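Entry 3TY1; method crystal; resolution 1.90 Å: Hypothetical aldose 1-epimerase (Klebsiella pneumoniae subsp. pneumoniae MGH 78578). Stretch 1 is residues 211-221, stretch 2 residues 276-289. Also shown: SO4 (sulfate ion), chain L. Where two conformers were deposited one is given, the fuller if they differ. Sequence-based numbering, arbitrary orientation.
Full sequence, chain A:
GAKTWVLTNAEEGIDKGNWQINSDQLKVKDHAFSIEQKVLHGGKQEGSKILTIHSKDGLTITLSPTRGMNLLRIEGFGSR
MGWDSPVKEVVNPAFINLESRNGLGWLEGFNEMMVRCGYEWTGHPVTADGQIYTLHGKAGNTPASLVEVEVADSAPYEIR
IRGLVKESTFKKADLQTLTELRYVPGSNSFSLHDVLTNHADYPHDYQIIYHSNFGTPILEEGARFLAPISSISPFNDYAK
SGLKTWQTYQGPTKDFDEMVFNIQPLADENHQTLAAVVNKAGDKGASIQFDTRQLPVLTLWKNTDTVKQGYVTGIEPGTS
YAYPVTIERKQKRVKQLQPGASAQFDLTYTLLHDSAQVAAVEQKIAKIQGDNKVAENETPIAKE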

# COMPACT_ATOMS: atom_id res chain seq x y z
N HIS A 211 11.41 -18.50 11.21
CA HIS A 211 12.61 -18.18 10.47
C HIS A 211 13.53 -17.38 11.40
O HIS A 211 13.38 -16.17 11.56
CB HIS A 211 12.17 -17.39 9.22
CG HIS A 211 13.16 -17.32 8.12
ND1 HIS A 211 14.44 -16.85 8.30
CD2 HIS A 211 13.03 -17.54 6.79
CE1 HIS A 211 15.06 -16.79 7.13
NE2 HIS A 211 14.23 -17.22 6.20
N SER A 212 14.47 -18.09 12.03
CA SER A 212 15.27 -17.52 13.13
C SER A 212 16.69 -17.27 12.65
O SER A 212 17.37 -18.21 12.19
CB SER A 212 15.18 -18.45 14.34
OG SER A 212 13.81 -18.82 14.61
N ASN A 213 17.18 -16.03 12.79
CA ASN A 213 18.35 -15.55 12.06
C ASN A 213 19.44 -15.02 12.96
O ASN A 213 19.19 -14.16 13.80
CB ASN A 213 17.86 -14.47 11.07
CG ASN A 213 16.60 -14.91 10.33
OD1 ASN A 213 16.59 -15.98 9.75
ND2 ASN A 213 15.53 -14.12 10.39
N PHE A 214 20.66 -15.53 12.77
CA PHE A 214 21.78 -15.25 13.69
C PHE A 214 22.99 -14.84 12.87
O PHE A 214 23.35 -15.53 11.92
CB PHE A 214 22.13 -16.51 14.53
CG PHE A 214 20.95 -17.09 15.25
CD1 PHE A 214 20.55 -16.62 16.49
CD2 PHE A 214 20.19 -18.09 14.65
CE1 PHE A 214 19.43 -17.16 17.15
CE2 PHE A 214 19.07 -18.60 15.27
CZ PHE A 214 18.69 -18.15 16.56
N GLY A 215 23.57 -13.69 13.21
CA GLY A 215 24.77 -13.20 12.53
C GLY A 215 25.87 -13.07 13.56
O GLY A 215 25.88 -13.82 14.60
N THR A 216 26.79 -12.15 13.32
CA THR A 216 27.86 -11.90 14.29
C THR A 216 27.25 -11.40 15.62
O THR A 216 26.20 -10.78 15.60
CB THR A 216 28.90 -10.87 13.75
OG1 THR A 216 28.25 -9.62 13.50
CG2 THR A 216 29.54 -11.36 12.46
N PRO A 217 27.91 -11.64 16.76
CA PRO A 217 29.20 -12.30 17.02
C PRO A 217 29.16 -13.80 17.14
O PRO A 217 30.20 -14.40 17.42
CB PRO A 217 29.60 -11.73 18.38
CG PRO A 217 28.28 -11.48 19.08
CD PRO A 217 27.28 -11.17 18.02
N ILE A 218 28.00 -14.43 16.99
CA ILE A 218 27.91 -15.90 17.05
C ILE A 218 28.44 -16.51 15.77
O ILE A 218 29.30 -17.38 15.81
CB ILE A 218 26.49 -16.39 17.31
CG1 ILE A 218 25.96 -15.81 18.64
CG2 ILE A 218 26.47 -17.90 17.35
CD1 ILE A 218 24.49 -16.12 18.94
N LEU A 219 27.94 -16.03 14.64
CA LEU A 219 28.35 -16.52 13.33
C LEU A 219 29.70 -15.92 13.00
O LEU A 219 29.93 -14.74 13.24
CB LEU A 219 27.33 -16.18 12.23
CG LEU A 219 27.54 -16.80 10.87
CD1 LEU A 219 27.42 -18.31 10.93
CD2 LEU A 219 26.51 -16.20 9.88
N GLU A 220 30.59 -16.77 12.52
CA GLU A 220 31.95 -16.45 12.12
C GLU A 220 32.51 -17.69 11.44
O GLU A 220 31.89 -18.76 11.47
CB GLU A 220 32.81 -16.10 13.34
CG GLU A 220 32.91 -17.21 14.41
CD GLU A 220 33.69 -16.82 15.64
OE1 GLU A 220 34.04 -15.64 15.78
OE2 GLU A 220 33.97 -17.71 16.47
N GLU A 221 33.65 -17.53 10.79
CA GLU A 221 34.42 -18.65 10.26
C GLU A 221 34.68 -19.66 11.39
O GLU A 221 35.18 -19.28 12.46
CB GLU A 221 35.77 -18.17 9.72
CG GLU A 221 36.54 -19.23 8.98
CD GLU A 221 37.77 -18.67 8.29
OE1 GLU A 221 37.64 -17.76 7.44
OE2 GLU A 221 38.86 -19.16 8.57
N ALA A 276 21.21 -25.51 17.36
CA ALA A 276 22.01 -24.37 17.83
C ALA A 276 23.11 -23.95 16.84
O ALA A 276 23.56 -24.76 16.01
CB ALA A 276 22.64 -24.73 19.20
N VAL A 277 23.49 -22.68 16.91
CA VAL A 277 24.65 -22.16 16.25
C VAL A 277 25.58 -21.68 17.36
O VAL A 277 25.17 -21.02 18.31
CB VAL A 277 24.34 -21.07 15.22
CG1 VAL A 277 23.50 -19.92 15.82
CG2 VAL A 277 25.67 -20.52 14.66
N VAL A 278 26.84 -22.07 17.26
CA VAL A 278 27.83 -21.73 18.26
C VAL A 278 29.06 -21.20 17.54
O VAL A 278 29.34 -21.56 16.40
CB VAL A 278 28.14 -22.94 19.15
CG1 VAL A 278 26.86 -23.49 19.80
CG2 VAL A 278 28.88 -24.05 18.36
N ASN A 279 29.78 -20.30 18.21
CA ASN A 279 30.97 -19.73 17.63
C ASN A 279 32.12 -20.76 17.60
O ASN A 279 31.96 -21.87 18.09
CB ASN A 279 31.30 -18.41 18.30
CG ASN A 279 31.84 -18.54 19.71
OD1 ASN A 279 31.86 -19.62 20.32
ND2 ASN A 279 32.31 -17.41 20.24
N LYS A 280 33.25 -20.39 17.02
CA LYS A 280 34.38 -21.32 16.85
C LYS A 280 34.99 -21.77 18.18
O LYS A 280 35.32 -22.96 18.36
CB LYS A 280 35.45 -20.68 15.95
CG LYS A 280 36.59 -21.61 15.52
CD LYS A 280 37.69 -20.81 14.84
CE LYS A 280 38.97 -21.64 14.69
NZ LYS A 280 38.74 -22.80 13.79
N ALA A 281 35.15 -20.84 19.13
CA ALA A 281 35.71 -21.16 20.44
C ALA A 281 34.73 -22.00 21.29
O ALA A 281 35.14 -22.64 22.25
CB ALA A 281 36.09 -19.87 21.19
N GLY A 282 33.45 -22.01 20.93
CA GLY A 282 32.42 -22.73 21.70
C GLY A 282 32.06 -22.04 23.01
O GLY A 282 31.73 -22.72 23.97
N ASP A 283 32.12 -20.70 23.05
CA ASP A 283 31.73 -19.94 24.25
C ASP A 283 30.58 -18.93 24.05
O ASP A 283 30.18 -18.27 25.00
CB ASP A 283 32.94 -19.28 24.91
CG ASP A 283 33.64 -18.24 24.04
OD1 ASP A 283 33.16 -17.85 22.95
OD2 ASP A 283 34.71 -17.80 24.49
N LYS A 284 30.08 -18.81 22.82
CA LYS A 284 28.89 -18.05 22.51
C LYS A 284 28.02 -18.88 21.60
O LYS A 284 28.51 -19.62 20.78
CB LYS A 284 29.21 -16.76 21.77
CG LYS A 284 29.86 -15.71 22.63
CD LYS A 284 30.05 -14.43 21.82
CE LYS A 284 30.61 -13.30 22.68
NZ LYS A 284 31.98 -13.56 23.19
N GLY A 285 26.71 -18.71 21.72
CA GLY A 285 25.80 -19.36 20.81
C GLY A 285 24.36 -19.05 21.04
O GLY A 285 24.02 -18.23 21.89
N ALA A 286 23.50 -19.72 20.28
CA ALA A 286 22.05 -19.60 20.47
C ALA A 286 21.46 -20.92 20.16
O ALA A 286 21.85 -21.55 19.17
CB ALA A 286 21.43 -18.52 19.57
N SER A 287 20.50 -21.33 20.99
CA SER A 287 19.81 -22.61 20.80
C SER A 287 18.32 -22.38 20.71
O SER A 287 17.79 -21.41 21.30
CB SER A 287 20.10 -23.56 21.97
OG SER A 287 19.58 -23.09 23.18
N ILE A 288 17.68 -23.23 19.94
CA ILE A 288 16.25 -23.21 19.77
C ILE A 288 15.74 -24.59 20.09
O ILE A 288 16.17 -25.59 19.48
CB ILE A 288 15.79 -22.83 18.30
CG1 ILE A 288 16.45 -21.55 17.82
CG2 ILE A 288 14.28 -22.66 18.19
CD1 ILE A 288 16.15 -21.22 16.34
N GLN A 289 14.83 -24.65 21.04
CA GLN A 289 14.10 -25.87 21.34
C GLN A 289 12.76 -25.80 20.67
O GLN A 289 12.08 -24.79 20.77
CB GLN A 289 13.89 -26.06 22.84
CG GLN A 289 12.99 -27.26 23.24
CD GLN A 289 12.74 -27.34 24.75
OE1 GLN A 289 13.40 -26.67 25.54
NE2 GLN A 289 11.74 -28.11 25.14
S SO4 L . 14.98 -16.79 2.58
O1 SO4 L . 15.72 -15.58 2.96
O2 SO4 L . 15.86 -17.98 2.65
O3 SO4 L . 13.84 -17.00 3.47
O4 SO4 L . 14.48 -16.62 1.22
O HOH W 1 32.46 -15.04 18.71
O HOH W 2 35.25 -17.95 18.66

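This is a mainly apolar packing of a strand and its following loop against a β-hairpin, closed at the loop end by one direct hydrogen bond and two bridging waters.

Stretch 2 forms the hairpin. Its strands, 276-278 and 285-289, are paired through Val277 and Ala286: Val277 N donates to Ala286 O at 3.0 Å, and Ala286 N donates to Val277 O at 2.9 Å. Strand 211-214 runs nearly antiparallel to strand 285-289, at 169°. The axes come no closer than 9.5 Å, too far for backbone pairing, so side chains fill the gap.

Side chains alternate along strand 211-214. Ser212 and Phe214 point toward the hairpin, while His211 and Asn213 point away. On the far side, His211 ND1 donates to Asn213 OD1 at 2.7 Å, and His211 NE2 donates to sulfate O3 at 2.8 Å. The sulfate probably comes from the crystallisation liquor.

Phe214 meets three hairpin side chains. Its CE1 lies 3.4 Å from Ala286 CB, and its CG lies 3.9 Å from Val277 CG1. Ile288 CD1 sits at the ring edge, 4.0 Å from Phe214 CZ. The same Ile288 CD1 reaches Ser212 CB at 3.6 Å.

Ile218 has the largest area covered by the other stretch. Its CG2 packs 3.8 Å from Val277 CG2, and its CD1 lies 3.9 Å from Ala286 CB. Ile218 CD1 also approaches Gly285 C at 3.6 Å. Here the backbones draw close, with Ile218 CA and Asn279 CA 4.9 Å apart. A CA-H...O contact joins Asn279 CA to Ile218 O at 3.4 Å.

Asn279 organises the hairpin turn. Its OD1 accepts from Asp283 N at 2.9 Å and from Lys284 N at 3.2 Å. Its ND2 donates to Asp283 OD1 at 2.9 Å. The side chain thus ties the two ends of the turn together.

Polar contacts take over at Glu220. Lys280 N donates to Glu220 OE2 at 2.8 Å, with an angle of 161°, so the carboxylate satisfies a backbone amide of the turn. Water 2 extends this link: it donates to Glu220 OE2 at 2.5 Å and accepts from Ala281 N at 2.9 Å. Water 1 accepts from Asn279 ND2 at 2.8 Å and donates to Pro217 O at 2.7 Å. Its bond to Glu220 OE1, at 3.4 Å, is weak.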